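Local coordinates for fatty acid synthase 1, isoform A (Drosophila melanogaster, PDB 6FN6), which probably makes long-chain saturated fatty acids from acetyl-CoA and malonyl-CoA as a multifunctional enzyme, this piece being its modifying region of dehydratase, enoylreductase and ketoreductase, at residues Thr273-Asn278 with Gln430-Gly435; Val382-Asp387 with Leu406-Pro411. One frame throughout, in Å; residues are numbered along the deposited sequence.

Interaction 1: Thr273-Asn278 with Gln430-Gly435; sequences TDLNEN and QEQSLG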
loop_
_atom_site.group_PDB
_atom_site.type_symbol
_atom_site.label_atom_id
_atom_site.label_comp_id
_atom_site.label_asym_id
_atom_site.label_seq_id
_atom_site.Cartn_x
_atom_site.Cartn_y
_atom_site.Cartn_z
ATOM N N THR A 273 7.156 -68.842 -34.217
ATOM C CA THR A 273 7.662 -68.054 -33.101
ATOM C C THR A 273 6.631 -67.008 -32.694
ATOM O O THR A 273 6.098 -66.285 -33.538
ATOM C CB THR A 273 8.988 -67.357 -33.449
ATOM O OG1 THR A 273 9.945 -68.331 -33.885
ATOM C CG2 THR A 273 9.539 -66.612 -32.238
ATOM N N ASP A 274 6.353 -66.933 -31.398
ATOM C CA ASP A 274 5.420 -65.941 -30.884
ATOM C C ASP A 274 5.909 -64.544 -31.246
ATOM O O ASP A 274 7.109 -64.278 -31.263
ATOM C CB ASP A 274 5.260 -66.081 -29.368
ATOM C CG ASP A 274 4.559 -67.364 -28.972
ATOM O OD1 ASP A 274 4.351 -68.226 -29.851
ATOM O OD2 ASP A 274 4.228 -67.515 -27.778
ATOM N N LEU A 275 4.969 -63.660 -31.550
ATOM C CA LEU A 275 5.300 -62.311 -31.983
ATOM C C LEU A 275 5.757 -61.450 -30.810
ATOM O O LEU A 275 6.258 -60.342 -31.001
ATOM C CB LEU A 275 4.095 -61.670 -32.676
ATOM C CG LEU A 275 3.733 -62.304 -34.023
ATOM C CD1 LEU A 275 2.349 -61.862 -34.492
ATOM C CD2 LEU A 275 4.787 -61.973 -35.071
ATOM N N ASN A 276 5.571 -61.955 -29.594
ATOM C CA ASN A 276 6.044 -61.262 -28.403
ATOM C C ASN A 276 6.386 -62.243 -27.287
ATOM O O ASN A 276 5.924 -63.383 -27.284
ATOM C CB ASN A 276 4.992 -60.267 -27.913
ATOM C CG ASN A 276 5.517 -59.351 -26.828
ATOM O OD1 ASN A 276 5.141 -59.471 -25.664
ATOM N ND2 ASN A 276 6.386 -58.424 -27.207
ATOM N N GLU A 277 7.199 -61.787 -26.340
ATOM C CA GLU A 277 7.583 -62.594 -25.187
ATOM C C GLU A 277 6.372 -62.874 -24.305
ATOM O O GLU A 277 6.166 -63.998 -23.847
ATOM C CB GLU A 277 8.675 -61.877 -24.387
ATOM C CG GLU A 277 8.967 -62.474 -23.020
ATOM C CD GLU A 277 8.051 -61.939 -21.932
ATOM O OE1 GLU A 277 7.768 -62.683 -20.968
ATOM O OE2 GLU A 277 7.612 -60.776 -22.044
ATOM N N ASN A 278 5.582 -61.834 -24.067
ATOM C CA ASN A 278 4.356 -61.946 -23.290
ATOM C C ASN A 278 3.277 -62.654 -24.109
ATOM O O ASN A 278 2.939 -62.219 -25.211
ATOM C CB ASN A 278 3.882 -60.558 -22.856
ATOM C CG ASN A 278 2.577 -60.599 -22.101
ATOM O OD1 ASN A 278 1.508 -60.718 -22.696
ATOM N ND2 ASN A 278 2.656 -60.488 -20.780
ATOM N N GLN A 430 -2.154 -68.247 -43.444
ATOM C CA GLN A 430 -1.148 -67.999 -42.420
ATOM C C GLN A 430 -1.328 -68.935 -41.232
ATOM O O GLN A 430 -2.439 -69.372 -40.932
ATOM C CB GLN A 430 -1.210 -66.545 -41.938
ATOM C CG GLN A 430 -0.651 -65.536 -42.930
ATOM C CD GLN A 430 -0.183 -64.252 -42.271
ATOM O OE1 GLN A 430 0.782 -63.633 -42.720
ATOM N NE2 GLN A 430 -0.866 -63.843 -41.204
ATOM N N GLU A 431 -0.223 -69.233 -40.561
ATOM C CA GLU A 431 -0.251 -69.979 -39.310
ATOM C C GLU A 431 0.672 -69.322 -38.297
ATOM O O GLU A 431 1.894 -69.364 -38.438
ATOM C CB GLU A 431 0.158 -71.437 -39.520
ATOM C CG GLU A 431 -0.898 -72.284 -40.202
ATOM C CD GLU A 431 -0.400 -73.678 -40.535
ATOM O OE1 GLU A 431 0.724 -74.028 -40.116
ATOM O OE2 GLU A 431 -1.140 -74.427 -41.205
ATOM N N GLN A 432 0.079 -68.703 -37.285
ATOM C CA GLN A 432 0.845 -68.032 -36.246
ATOM C C GLN A 432 0.670 -68.750 -34.916
ATOM O O GLN A 432 -0.451 -68.990 -34.465
ATOM C CB GLN A 432 0.424 -66.564 -36.119
ATOM C CG GLN A 432 1.060 -65.823 -34.942
ATOM C CD GLN A 432 2.575 -65.836 -34.985
ATOM O OE1 GLN A 432 3.186 -65.280 -35.899
ATOM N NE2 GLN A 432 3.192 -66.472 -33.991
ATOM N N SER A 433 1.790 -69.102 -34.301
ATOM C CA SER A 433 1.773 -69.799 -33.025
ATOM C C SER A 433 1.239 -68.876 -31.940
ATOM O O SER A 433 1.474 -67.667 -31.969
ATOM C CB SER A 433 3.173 -70.289 -32.655
ATOM O OG SER A 433 4.062 -69.198 -32.492
ATOM N N LEU A 434 0.507 -69.457 -30.996
ATOM C CA LEU A 434 0.062 -68.742 -29.809
ATOM C C LEU A 434 0.649 -69.483 -28.619
ATOM O O LEU A 434 -0.065 -70.109 -27.835
ATOM C CB LEU A 434 -1.466 -68.687 -29.736
ATOM C CG LEU A 434 -2.144 -67.934 -30.885
ATOM C CD1 LEU A 434 -3.657 -68.067 -30.814
ATOM C CD2 LEU A 434 -1.738 -66.468 -30.872
ATOM N N GLY A 435 1.971 -69.407 -28.507
ATOM C CA GLY A 435 2.701 -70.246 -27.582
ATOM C C GLY A 435 2.782 -71.616 -28.213
ATOM O O GLY A 435 2.797 -71.739 -29.437
#
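Asp274 and Ser433 mark the closest backbone approach, 5.7 Å between their CA atoms, where the loop Thr273-Asn278 passes the end of strand 426-433. The Asp274 carboxylate reaches Ser433, the last residue of the strand, and Gly435 just past it. Its OD1 accepts two hydrogen bonds: Ser433 OG, 2.8 Å from Asp274 OD1, arrives nearly along the C-O axis, whereas Gly435 N, 3.0 Å from Asp274 OD1, comes on the syn side, 27° out of the carboxylate plane. The Gln432 chain bends at chi2 (58°), which places CD 3.8 Å from Leu275 CG. Gln432 NE2 donates to Thr273 O at 2.9 Å, a nearly straight bond (166° at the hydrogen) whose donor stands above the carbonyl plane. The same Gln432 NE2 donates to Ser433 O at 2.9 Å, lying in that carbonyl's plane on a lone pair. Gln432 OE1 accepts from Asn271 ND2, so three bonds fix which end of this buried amide is which. The Leu275 side chain crosses that of Gln432 obliquely and also touches His285 of helix 279-296. Strand 270-271, just before the loop, pairs in parallel with 426-433 at the edge of a mixed sheet, and the contact carries that pairing on toward the helix. The chemistry is mainly polar: neutral donors hold a carboxylate whose charge they would probably help to stabilise, and a doubly donating amide joins loop backbone to strand.

Interaction 2: Val382-Asp387 with Leu406-Pro411; sequences VLSRPD and LEETLP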
loop_
_atom_site.group_PDB
_atom_site.type_symbol
_atom_site.label_atom_id
_atom_site.label_comp_id
_atom_site.label_asym_id
_atom_site.label_seq_id
_atom_site.Cartn_x
_atom_site.Cartn_y
_atom_site.Cartn_z
ATOM N N VAL A 382 -12.997 -74.284 -33.830
ATOM C CA VAL A 382 -14.002 -74.566 -34.847
ATOM C C VAL A 382 -13.679 -75.893 -35.525
ATOM O O VAL A 382 -14.578 -76.662 -35.864
ATOM C CB VAL A 382 -14.086 -73.420 -35.873
ATOM C CG1 VAL A 382 -15.085 -73.750 -36.981
ATOM C CG2 VAL A 382 -14.464 -72.120 -35.183
ATOM N N LEU A 383 -12.392 -76.153 -35.727
ATOM C CA LEU A 383 -11.949 -77.395 -36.347
ATOM C C LEU A 383 -11.875 -78.518 -35.315
ATOM O O LEU A 383 -11.709 -79.687 -35.664
ATOM C CB LEU A 383 -10.588 -77.201 -37.016
ATOM C CG LEU A 383 -10.499 -76.040 -38.009
ATOM C CD1 LEU A 383 -9.079 -75.897 -38.535
ATOM C CD2 LEU A 383 -11.482 -76.222 -39.166
ATOM N N SER A 384 -11.989 -78.153 -34.041
ATOM C CA SER A 384 -11.970 -79.118 -32.946
ATOM C C SER A 384 -13.330 -79.788 -32.778
ATOM O O SER A 384 -13.411 -80.965 -32.426
ATOM C CB SER A 384 -11.562 -78.435 -31.643
ATOM O OG SER A 384 -10.281 -77.843 -31.763
ATOM N N ARG A 385 -14.391 -79.023 -33.019
ATOM C CA ARG A 385 -15.759 -79.510 -32.872
ATOM C C ARG A 385 -15.957 -80.852 -33.579
ATOM O O ARG A 385 -15.307 -81.124 -34.590
ATOM C CB ARG A 385 -16.746 -78.487 -33.438
ATOM C CG ARG A 385 -16.821 -77.175 -32.669
ATOM C CD ARG A 385 -17.970 -77.162 -31.672
ATOM N NE ARG A 385 -17.719 -78.025 -30.522
ATOM C CZ ARG A 385 -18.596 -78.249 -29.549
ATOM N NH1 ARG A 385 -19.794 -77.678 -29.582
ATOM N NH2 ARG A 385 -18.276 -79.049 -28.539
ATOM N N PRO A 386 -16.856 -81.699 -33.045
ATOM C CA PRO A 386 -17.095 -83.015 -33.649
ATOM C C PRO A 386 -17.836 -82.916 -34.980
ATOM O O PRO A 386 -17.563 -83.689 -35.898
ATOM C CB PRO A 386 -17.943 -83.733 -32.598
ATOM C CG PRO A 386 -18.661 -82.643 -31.890
ATOM C CD PRO A 386 -17.717 -81.470 -31.870
ATOM N N ASP A 387 -18.768 -81.973 -35.071
ATOM C CA ASP A 387 -19.530 -81.759 -36.295
ATOM C C ASP A 387 -18.954 -80.587 -37.085
ATOM O O ASP A 387 -18.425 -79.635 -36.511
ATOM C CB ASP A 387 -21.009 -81.513 -35.977
ATOM C CG ASP A 387 -21.222 -80.349 -35.024
ATOM O OD1 ASP A 387 -20.604 -79.280 -35.222
ATOM O OD2 ASP A 387 -22.014 -80.503 -34.070
ATOM N N LEU A 406 -9.224 -68.527 -37.299
ATOM C CA LEU A 406 -9.528 -69.646 -36.417
ATOM C C LEU A 406 -8.406 -69.888 -35.413
ATOM O O LEU A 406 -7.286 -70.231 -35.788
ATOM C CB LEU A 406 -9.773 -70.914 -37.239
ATOM C CG LEU A 406 -10.806 -70.790 -38.363
ATOM C CD1 LEU A 406 -10.845 -72.058 -39.197
ATOM C CD2 LEU A 406 -12.187 -70.476 -37.808
ATOM N N GLU A 407 -8.713 -69.696 -34.133
ATOM C CA GLU A 407 -7.783 -70.045 -33.068
ATOM C C GLU A 407 -8.023 -71.500 -32.701
ATOM O O GLU A 407 -9.140 -71.887 -32.353
ATOM C CB GLU A 407 -7.956 -69.129 -31.852
ATOM C CG GLU A 407 -7.192 -69.582 -30.611
ATOM C CD GLU A 407 -7.209 -68.553 -29.487
ATOM O OE1 GLU A 407 -7.444 -67.358 -29.767
ATOM O OE2 GLU A 407 -6.989 -68.943 -28.320
ATOM N N GLU A 408 -6.973 -72.306 -32.783
ATOM C CA GLU A 408 -7.093 -73.740 -32.556
ATOM C C GLU A 408 -6.019 -74.235 -31.601
ATOM O O GLU A 408 -5.027 -73.547 -31.360
ATOM C CB GLU A 408 -6.985 -74.500 -33.884
ATOM C CG GLU A 408 -8.026 -74.112 -34.923
ATOM C CD GLU A 408 -9.409 -74.621 -34.587
ATOM O OE1 GLU A 408 -9.513 -75.663 -33.905
ATOM O OE2 GLU A 408 -10.395 -73.980 -35.005
ATOM N N THR A 409 -6.231 -75.423 -31.045
ATOM C CA THR A 409 -5.187 -76.090 -30.282
ATOM C C THR A 409 -4.259 -76.786 -31.270
ATOM O O THR A 409 -4.715 -77.428 -32.215
ATOM C CB THR A 409 -5.760 -77.112 -29.283
ATOM O OG1 THR A 409 -6.411 -78.172 -29.995
ATOM C CG2 THR A 409 -6.760 -76.444 -28.353
ATOM N N LEU A 410 -2.956 -76.654 -31.048
ATOM C CA LEU A 410 -1.960 -77.151 -31.992
ATOM C C LEU A 410 -2.064 -78.656 -32.258
ATOM O O LEU A 410 -2.077 -79.076 -33.415
ATOM C CB LEU A 410 -0.552 -76.816 -31.497
ATOM C CG LEU A 410 0.603 -77.153 -32.448
ATOM C CD1 LEU A 410 0.388 -76.564 -33.838
ATOM C CD2 LEU A 410 1.916 -76.662 -31.869
ATOM N N PRO A 411 -2.138 -79.477 -31.195
ATOM C CA PRO A 411 -2.206 -80.916 -31.476
ATOM C C PRO A 411 -3.385 -81.293 -32.367
ATOM O O PRO A 411 -3.206 -82.042 -33.324
ATOM C CB PRO A 411 -2.340 -81.545 -30.081
ATOM C CG PRO A 411 -2.749 -80.438 -29.182
ATOM C CD PRO A 411 -2.131 -79.209 -29.748
#
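Glu408, on strand 402-409, directs its carboxylate at three successive residues, Val382 to Ser384, just beyond strand 374-380. Three hydrogen bonds result. Leu383 N donates to Glu408 OE2 at 3.0 Å, almost straight at 174° but from above the carboxylate plane. Val382 N gives a weak, bent bond to the same oxygen, 2.9 Å from Glu408 OE2. Ser384 OG donates to Glu408 OE1 at 3.2 Å, nearly in line with the C-O bond. A bend at chi2 of Glu408 (-73°) swings CD toward these donors, whose N-H and O-H dipoles would probably favour the charged form of this buried acid. An alanine at Glu408 would probably leave both N-H groups and the Ser384 hydroxyl without this acceptor and let the 382-384 backbone shift.

The apolar contacts centre on Leu406. Its CD2 lies 3.8 Å from Val382 CG2, the two side chains crossing at about a right angle, and Leu406 CD1 is 4.2 Å from Leu383 CG.

Strands 374-380 and 402-409 are parallel neighbours linked through helix 389-395, a beta-alpha-beta crossover. Val382 and Leu383 pack on Leu391 of that helix, while Leu383 also meets Tyr413, Leu420 and Leu421 of helix 410-423.

In the fold
From the N terminus, the chain passes the dehydratase hotdog folds and enters an eight-stranded mixed sheet. Its order, with 438-445 antiparallel beside 402-409, is consistent with the methyltransferase-like domain of animal fatty acid synthases. Interaction 1 closes a loop of 151 intervening residues, tying the entry to helix 279-296 to strand 426-433, next to the short edge strand 270-271. Nested inside it, interaction 2 closes 18 residues between the exit of strand 374-380 and residues 406-409. Helix 410-423 then leads to strand 426-433. The centres of interactions 1 and 2 are about 17 Å apart, yet Leu434 CD1 packs 3.8 Å from Glu407 CD. Glu407 also forms a salt bridge with Arg283 of helix 279-296.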